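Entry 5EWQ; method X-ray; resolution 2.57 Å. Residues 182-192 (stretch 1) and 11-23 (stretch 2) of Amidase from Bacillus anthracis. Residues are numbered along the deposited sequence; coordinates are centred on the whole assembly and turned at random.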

# COMPACT_ATOMS: atom_id res chain seq x y z
N GLY A 182 -5.79 8.19 7.44
CA GLY A 182 -6.89 7.69 6.63
C GLY A 182 -7.84 8.79 6.19
O GLY A 182 -8.79 8.53 5.44
N TYR A 183 -7.60 10.01 6.64
CA TYR A 183 -8.44 11.14 6.25
C TYR A 183 -7.90 11.84 5.00
O TYR A 183 -6.70 12.02 4.85
CB TYR A 183 -8.57 12.15 7.39
CG TYR A 183 -9.36 13.38 7.01
CD1 TYR A 183 -10.75 13.37 7.03
CD2 TYR A 183 -8.72 14.55 6.61
CE1 TYR A 183 -11.48 14.49 6.67
CE2 TYR A 183 -9.44 15.67 6.25
CZ TYR A 183 -10.82 15.63 6.28
OH TYR A 183 -11.54 16.75 5.92
N SER A 184 -8.82 12.23 4.13
CA SER A 184 -8.48 13.00 2.94
C SER A 184 -9.57 14.02 2.66
O SER A 184 -10.75 13.74 2.84
CB SER A 184 -8.29 12.09 1.73
OG SER A 184 -9.53 11.60 1.26
N GLY A 185 -9.18 15.21 2.22
CA GLY A 185 -10.13 16.26 1.91
C GLY A 185 -10.95 15.94 0.67
O GLY A 185 -11.96 16.59 0.40
N LYS A 186 -10.51 14.93 -0.08
CA LYS A 186 -11.17 14.55 -1.32
C LYS A 186 -12.39 13.66 -1.07
O LYS A 186 -13.47 13.92 -1.60
CB LYS A 186 -10.19 13.83 -2.24
CG LYS A 186 -10.79 13.33 -3.54
CD LYS A 186 -9.79 12.50 -4.31
CE LYS A 186 -10.36 12.04 -5.65
NZ LYS A 186 -9.39 11.20 -6.40
N LYS A 187 -12.20 12.60 -0.28
CA LYS A 187 -13.26 11.62 -0.07
C LYS A 187 -13.76 11.59 1.37
O LYS A 187 -14.94 11.37 1.63
CB LYS A 187 -12.77 10.23 -0.48
CG LYS A 187 -13.89 9.21 -0.63
CD LYS A 187 -14.88 9.66 -1.69
CE LYS A 187 -16.07 8.71 -1.77
NZ LYS A 187 -16.87 8.72 -0.51
N GLY A 188 -12.85 11.82 2.32
CA GLY A 188 -13.22 11.83 3.72
C GLY A 188 -12.38 10.87 4.55
O GLY A 188 -11.24 10.56 4.20
N GLN A 189 -12.96 10.40 5.66
CA GLN A 189 -12.23 9.55 6.60
C GLN A 189 -12.33 8.07 6.27
O GLN A 189 -13.42 7.54 6.05
CB GLN A 189 -12.74 9.80 8.02
CG GLN A 189 -12.11 8.89 9.07
CD GLN A 189 -10.63 9.15 9.25
OE1 GLN A 189 -10.22 10.26 9.57
NE2 GLN A 189 -9.82 8.11 9.03
N ASN A 190 -11.19 7.40 6.25
CA ASN A 190 -11.13 5.95 6.08
C ASN A 190 -11.39 5.26 7.41
O ASN A 190 -10.87 5.68 8.44
CB ASN A 190 -9.77 5.53 5.52
CG ASN A 190 -9.82 4.24 4.73
OD1 ASN A 190 -9.34 4.18 3.60
ND2 ASN A 190 -10.40 3.20 5.31
N LEU A 191 -12.20 4.20 7.38
CA LEU A 191 -12.50 3.45 8.60
C LEU A 191 -11.90 2.05 8.56
O LEU A 191 -11.84 1.41 7.51
CB LEU A 191 -14.01 3.37 8.81
CG LEU A 191 -14.73 4.71 8.99
CD1 LEU A 191 -16.20 4.49 9.31
CD2 LEU A 191 -14.06 5.56 10.07
N ASN A 192 -11.45 1.58 9.72
CA ASN A 192 -10.86 0.25 9.84
C ASN A 192 -11.95 -0.81 9.91
O ASN A 192 -12.77 -0.80 10.83
CB ASN A 192 -9.95 0.18 11.07
CG ASN A 192 -9.05 -1.05 11.07
OD1 ASN A 192 -9.49 -2.16 10.74
ND2 ASN A 192 -7.80 -0.87 11.45
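Stretch 2 11-23: EPERIVYDKERVL

Stretch 1 is a tight hairpin: Tyr183 and Ser184 form one short strand, Gly188 and Gln189 the other, with Ser184 N donating to Gly188 O at 2.9 Å. Stretch 2 comes to it from a distant part of the chain and runs antiparallel to the second strand, so that Lys187 faces Tyr17, Gly188 faces Val16 and Gln189 faces Ile15. Most of stretch 2, from Glu11 through Asp18, is extended or irregular loop; Asp18 departs from the extended form with positive phi and psi, and by Glu20 the chain is helical. Together the two stretches bury 716 Å².

The backbones meet at a single beta bridge, where Gly188 CA lies 4.6 Å from Val16 CA. Two hydrogen bonds flank it: Gln189 N gives to Ile15 O at 2.8 Å, and Tyr17 N gives to Lys187 O at 2.6 Å, both nearly straight. Glycine suits the centre of this bridge for two reasons. Its phi of 125° and psi of -153° would jam a CB against the preceding carbonyl, and an ideal CB would also fall 2.4 Å from Ile15 O, a clash. With no side chain there, Gly188 CA can approach Ile15 O to 3.5 Å in a CA-H...O contact.

Polar side chains add further hydrogen bonds. Lys187 begins by pointing away at its CA-to-CB bond, but its long chain bends back, with chi2 and chi4 both p, and NZ donates to Tyr17 O at 3.2 Å. The same ammonium is satisfied further elsewhere in the structure. Tyr17 OH and Tyr183 OH share a hydrogen bond at 3.1 Å; a hydroxyl can give or accept, which lets two tyrosines meet tip to tip. Within stretch 2, Arg21 NE forms a salt bridge with Asp18 OD2 at 2.7 Å, joining a helical residue to one in the preceding loop.

Other contacts lie around these bonds. Tyr17 points toward the hairpin and offers a broad ring: its CE2 lies 4.0 Å from Tyr183 CE1, and its CD2 lies 3.7 Å from both Gly185 O and Gly188 CA. The last carbon of Lys187 also packs here, CE lying 3.7 Å from Val22 CG2, a methyl presented by the helix. The end of Lys186 reaches stretch 2 as well: its CE sits over one face of the Arg21 guanidinium, 3.9 Å from Arg21 NH1. The two like charges are nevertheless close, Lys186 NZ being 4.6 Å from Arg21 NH1, and both these nitrogens find hydrogen bonds elsewhere in the structure.

Toward the beginning of stretch 2, Gln189 reaches across so that its CD lies 3.6 Å from Pro12 CB, while its CB is 3.2 Å from Glu13 O. Its amide is not idle, since NE2 donates to Asn190 O at 2.7 Å. Beyond it, Leu191 CD1 covers one face of the Arg14 guanidinium, 3.3 Å from Arg14 NH1, leaving the polar edge of that flat group free to bond elsewhere.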

# COMPACT_ATOMS: atom_id res chain seq x y z
N GLU A 11 -8.84 12.59 16.60
CA GLU A 11 -9.59 11.35 16.42
C GLU A 11 -10.31 11.31 15.07
O GLU A 11 -10.74 12.34 14.56
CB GLU A 11 -10.60 11.18 17.55
CG GLU A 11 -11.56 12.34 17.71
CD GLU A 11 -12.56 12.13 18.82
OE1 GLU A 11 -13.16 13.12 19.28
OE2 GLU A 11 -12.76 10.96 19.22
N PRO A 12 -10.43 10.11 14.49
CA PRO A 12 -11.19 9.94 13.25
C PRO A 12 -12.69 9.98 13.48
O PRO A 12 -13.18 9.40 14.45
CB PRO A 12 -10.75 8.56 12.76
CG PRO A 12 -10.37 7.83 14.00
CD PRO A 12 -9.78 8.86 14.92
N GLU A 13 -13.41 10.67 12.61
CA GLU A 13 -14.87 10.75 12.70
C GLU A 13 -15.50 10.16 11.45
O GLU A 13 -14.82 9.96 10.44
CB GLU A 13 -15.32 12.20 12.88
CG GLU A 13 -14.60 12.95 13.99
CD GLU A 13 -15.08 14.38 14.12
OE1 GLU A 13 -14.26 15.25 14.51
OE2 GLU A 13 -16.26 14.65 13.85
N ARG A 14 -16.80 9.88 11.51
CA ARG A 14 -17.50 9.36 10.33
C ARG A 14 -17.80 10.49 9.35
O ARG A 14 -18.93 10.98 9.28
CB ARG A 14 -18.78 8.65 10.74
CG ARG A 14 -18.55 7.23 11.24
CD ARG A 14 -19.85 6.45 11.34
NE ARG A 14 -19.61 5.04 11.66
CZ ARG A 14 -19.44 4.09 10.74
NH1 ARG A 14 -19.49 4.40 9.45
NH2 ARG A 14 -19.22 2.84 11.12
N ILE A 15 -16.78 10.89 8.60
CA ILE A 15 -16.92 11.95 7.62
C ILE A 15 -16.76 11.40 6.20
O ILE A 15 -15.76 10.76 5.89
CB ILE A 15 -15.87 13.07 7.84
CG1 ILE A 15 -15.95 13.59 9.27
CG2 ILE A 15 -16.08 14.19 6.84
CD1 ILE A 15 -14.93 14.66 9.58
N VAL A 16 -17.76 11.64 5.36
CA VAL A 16 -17.75 11.14 3.99
C VAL A 16 -18.10 12.24 3.00
O VAL A 16 -19.20 12.80 3.04
CB VAL A 16 -18.72 9.96 3.80
CG1 VAL A 16 -18.79 9.55 2.34
CG2 VAL A 16 -18.31 8.78 4.67
N TYR A 17 -17.17 12.55 2.10
CA TYR A 17 -17.38 13.58 1.08
C TYR A 17 -17.68 12.96 -0.28
O TYR A 17 -17.10 11.93 -0.64
CB TYR A 17 -16.15 14.48 0.96
CG TYR A 17 -15.75 15.19 2.23
CD1 TYR A 17 -16.69 15.92 2.97
CD2 TYR A 17 -14.45 15.14 2.69
CE1 TYR A 17 -16.32 16.57 4.13
CE2 TYR A 17 -14.07 15.79 3.85
CZ TYR A 17 -15.01 16.51 4.56
OH TYR A 17 -14.64 17.16 5.72
N ASP A 18 -18.58 13.60 -1.03
CA ASP A 18 -18.85 13.25 -2.42
C ASP A 18 -19.12 11.75 -2.61
O ASP A 18 -18.34 11.05 -3.24
CB ASP A 18 -17.69 13.69 -3.31
CG ASP A 18 -18.04 13.70 -4.78
OD1 ASP A 18 -19.24 13.66 -5.11
OD2 ASP A 18 -17.11 13.75 -5.61
N LYS A 19 -20.23 11.28 -2.05
CA LYS A 19 -20.55 9.86 -2.07
C LYS A 19 -20.93 9.37 -3.46
O LYS A 19 -20.70 8.21 -3.81
CB LYS A 19 -21.68 9.56 -1.08
CG LYS A 19 -21.92 8.08 -0.84
CD LYS A 19 -21.82 7.74 0.63
CE LYS A 19 -22.91 8.42 1.44
NZ LYS A 19 -22.88 8.01 2.87
N GLU A 20 -21.51 10.26 -4.26
CA GLU A 20 -21.96 9.90 -5.61
C GLU A 20 -20.80 9.76 -6.59
O GLU A 20 -21.00 9.35 -7.73
CB GLU A 20 -22.96 10.94 -6.12
CG GLU A 20 -24.28 10.96 -5.36
CD GLU A 20 -25.03 9.64 -5.47
OE1 GLU A 20 -24.94 8.99 -6.53
OE2 GLU A 20 -25.71 9.26 -4.50
N ARG A 21 -19.60 10.11 -6.15
CA ARG A 21 -18.40 9.94 -6.96
C ARG A 21 -18.11 8.46 -7.19
O ARG A 21 -17.58 8.07 -8.23
CB ARG A 21 -17.21 10.62 -6.29
CG ARG A 21 -15.88 10.40 -6.99
CD ARG A 21 -14.74 11.06 -6.23
NE ARG A 21 -14.78 12.52 -6.33
CZ ARG A 21 -14.12 13.21 -7.25
NH1 ARG A 21 -13.36 12.59 -8.15
NH2 ARG A 21 -14.21 14.54 -7.27
N VAL A 22 -18.48 7.64 -6.21
CA VAL A 22 -18.23 6.20 -6.27
C VAL A 22 -19.48 5.42 -6.66
O VAL A 22 -19.41 4.48 -7.45
CB VAL A 22 -17.70 5.69 -4.91
CG1 VAL A 22 -17.59 4.17 -4.91
CG2 VAL A 22 -16.36 6.32 -4.59
N LEU A 23 -20.62 5.83 -6.11
CA LEU A 23 -21.88 5.11 -6.32
C LEU A 23 -22.36 5.15 -7.76
O LEU A 23 -22.80 4.14 -8.31
CB LEU A 23 -22.96 5.67 -5.40
CG LEU A 23 -22.77 5.41 -3.90
CD1 LEU A 23 -23.92 6.01 -3.11
CD2 LEU A 23 -22.64 3.92 -3.63